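Local coordinates for terminal oxygenase component of carbazole (Janthinobacterium sp., PDB 7BUG) that catalyses the angular dioxygenation of carbazole at its C-9a and C-1 positions, using a Rieske [2Fe-2S] cluster and a mononuclear iron, at the interface of chains A and B. Numbering follows the deposited sequence. Chains: chain A/B, Terminal oxygenase component of carbazole.

The interface of chains A and B. Residues chain A 93, 95, 107, 109-110, 113; chain B 204-206, 356-357.
B:Phe356 inserts its ring among A:Trp95, A:Ile107 and A:Thr109, and 74 Å² of its surface is hidden by chain A. The indole presents its N-H edge to one face of the phenyl ring: A:Trp95 NE1 stands 3.5 Å above that plane, over its centre, and the planes meet at 69°, an edge-to-face pair. The B:Phe356 torsion that places CG between its own backbone N and carbonyl carbon (chi1 81°) turns the ring towards the indole. A:Ile107 CG2 touches ring atom CE2 of B:Phe356 at 3.6 Å, while its CD1 covers a face of the indole near the rim. At the phenyl edge, in plane, lies A:Thr109 OG1, 3.5 Å from B:Phe356 CZ; this hydroxyl donates to A:His93 O at 2.7 Å, which probably limits its rotation. An alanine in place of B:Phe356 would probably open a gap beside A:Ile107 and leave the indole N-H edge without its aromatic face. B:Glu357, next along chain B, accepts a hydrogen bond from A:Ser113 OG through the syn lone pair of OE1, at 2.7 Å, the hydroxyl standing anti to its backbone N (chi1 -174°). A:Asn110 crosses B:Pro206 at about a right angle, its amide carbon CG 3.7 Å from CD of the proline. One water bridges A:Thr109 O and B:Phe204 O, 2.6 Å from the latter. The site joins the Rieske domain of one subunit (cluster ligand A:His93, strands 95-98 and 104-107 and the following loop) to the catalytic domain of its neighbour (strand 203-205 and the loop entering 3-10 helix 357-359). In Rieske oxygenase trimers, electrons cross this kind of interface from the [2Fe-2S] cluster of one subunit to the mononuclear iron of the next.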
loop_
_atom_site.group_PDB
_atom_site.type_symbol
_atom_site.label_atom_id
_atom_site.label_comp_id
_atom_site.label_asym_id
_atom_site.label_seq_id
_atom_site.Cartn_x
_atom_site.Cartn_y
_atom_site.Cartn_z
ATOM N N HIS A 93 20.544 22.674 5.437
ATOM C CA HIS A 93 21.933 23.129 5.687
ATOM C C HIS A 93 22.220 24.371 4.860
ATOM O O HIS A 93 23.363 24.699 4.701
ATOM C CB HIS A 93 22.988 22.048 5.459
ATOM C CG HIS A 93 22.591 20.716 5.983
ATOM N ND1 HIS A 93 21.783 19.842 5.271
ATOM C CD2 HIS A 93 22.944 20.085 7.125
ATOM C CE1 HIS A 93 21.603 18.754 6.013
ATOM N NE2 HIS A 93 22.316 18.869 7.151
ATOM N N TRP A 95 22.289 25.214 1.714
ATOM C CA TRP A 95 22.782 25.270 0.324
ATOM C C TRP A 95 21.869 26.187 -0.470
ATOM O O TRP A 95 20.643 26.066 -0.475
ATOM C CB TRP A 95 22.879 23.893 -0.327
ATOM C CG TRP A 95 23.916 23.000 0.247
ATOM C CD1 TRP A 95 24.367 22.912 1.531
ATOM C CD2 TRP A 95 24.607 21.997 -0.500
ATOM N NE1 TRP A 95 25.325 21.935 1.628
ATOM C CE2 TRP A 95 25.471 21.346 0.405
ATOM C CE3 TRP A 95 24.531 21.567 -1.826
ATOM C CZ2 TRP A 95 26.264 20.270 0.002
ATOM C CZ3 TRP A 95 25.362 20.529 -2.224
ATOM C CH2 TRP A 95 26.209 19.905 -1.312
ATOM N N ILE A 107 26.689 28.711 0.547
ATOM C CA ILE A 107 26.170 27.783 1.590
ATOM C C ILE A 107 26.236 28.482 2.940
ATOM O O ILE A 107 27.369 28.740 3.413
ATOM C CB ILE A 107 26.920 26.444 1.634
ATOM C CG1 ILE A 107 26.948 25.731 0.286
ATOM C CG2 ILE A 107 26.313 25.550 2.736
ATOM C CD1 ILE A 107 27.809 24.517 0.239
ATOM N N THR A 109 25.750 27.686 6.014
ATOM C CA THR A 109 26.376 26.932 7.113
ATOM C C THR A 109 27.873 26.732 6.922
ATOM O O THR A 109 28.505 26.282 7.883
ATOM C CB THR A 109 25.683 25.571 7.245
ATOM O OG1 THR A 109 25.767 24.846 6.000
ATOM C CG2 THR A 109 24.262 25.759 7.721
ATOM N N ASN A 110 28.428 27.032 5.759
ATOM C CA ASN A 110 29.879 26.886 5.515
ATOM C C ASN A 110 30.270 27.706 4.299
ATOM O O ASN A 110 30.303 27.236 3.171
ATOM C CB ASN A 110 30.337 25.446 5.360
ATOM C CG ASN A 110 31.845 25.399 5.161
ATOM O OD1 ASN A 110 32.482 26.464 5.222
ATOM N ND2 ASN A 110 32.387 24.220 4.802
ATOM N N SER A 113 33.013 26.345 1.874
ATOM C CA SER A 113 32.907 25.025 1.235
ATOM C C SER A 113 33.508 25.010 -0.162
ATOM O O SER A 113 33.127 25.868 -0.994
ATOM C CB SER A 113 31.466 24.587 1.150
ATOM O OG SER A 113 31.368 23.251 0.664
ATOM N N PHE B 204 29.337 26.203 10.913
ATOM C CA PHE B 204 30.786 26.348 11.182
ATOM C C PHE B 204 31.569 26.232 9.874
ATOM O O PHE B 204 31.329 25.351 9.040
ATOM C CB PHE B 204 31.276 25.326 12.197
ATOM C CG PHE B 204 30.657 25.426 13.557
ATOM C CD1 PHE B 204 31.208 26.241 14.539
ATOM C CD2 PHE B 204 29.500 24.715 13.842
ATOM C CE1 PHE B 204 30.594 26.362 15.779
ATOM C CE2 PHE B 204 28.914 24.822 15.090
ATOM C CZ PHE B 204 29.447 25.645 16.044
ATOM N N ALA B 205 32.542 27.115 9.684
ATOM C CA ALA B 205 33.558 26.963 8.629
ATOM C C ALA B 205 34.651 26.120 9.262
ATOM O O ALA B 205 35.138 26.499 10.325
ATOM C CB ALA B 205 34.079 28.315 8.227
ATOM N N PRO B 206 34.990 24.923 8.740
ATOM C CA PRO B 206 35.943 24.059 9.441
ATOM C C PRO B 206 37.269 24.809 9.647
ATOM O O PRO B 206 37.590 25.667 8.819
ATOM C CB PRO B 206 36.059 22.841 8.538
ATOM C CG PRO B 206 34.719 22.848 7.825
ATOM C CD PRO B 206 34.499 24.311 7.503
ATOM N N PHE B 356 29.265 17.526 1.970
ATOM C CA PHE B 356 30.241 18.630 2.137
ATOM C C PHE B 356 30.988 18.468 3.451
ATOM O O PHE B 356 30.921 17.445 4.092
ATOM C CB PHE B 356 29.610 19.988 1.856
ATOM C CG PHE B 356 28.789 20.634 2.944
ATOM C CD1 PHE B 356 27.994 19.857 3.783
ATOM C CD2 PHE B 356 28.732 22.006 3.085
ATOM C CE1 PHE B 356 27.164 20.429 4.743
ATOM C CE2 PHE B 356 27.903 22.575 4.036
ATOM C CZ PHE B 356 27.108 21.798 4.859
ATOM N N GLU B 357 31.819 19.469 3.766
ATOM C CA GLU B 357 32.904 19.271 4.732
ATOM C C GLU B 357 32.397 18.802 6.101
ATOM O O GLU B 357 33.015 17.872 6.686
ATOM C CB GLU B 357 33.711 20.563 4.820
ATOM C CG GLU B 357 34.535 20.819 3.591
ATOM C CD GLU B 357 33.884 21.520 2.413
ATOM O OE1 GLU B 357 32.660 21.765 2.482
ATOM O OE2 GLU B 357 34.625 21.919 1.462
HETATM O O HOH W 1 29.887 23.379 8.138
#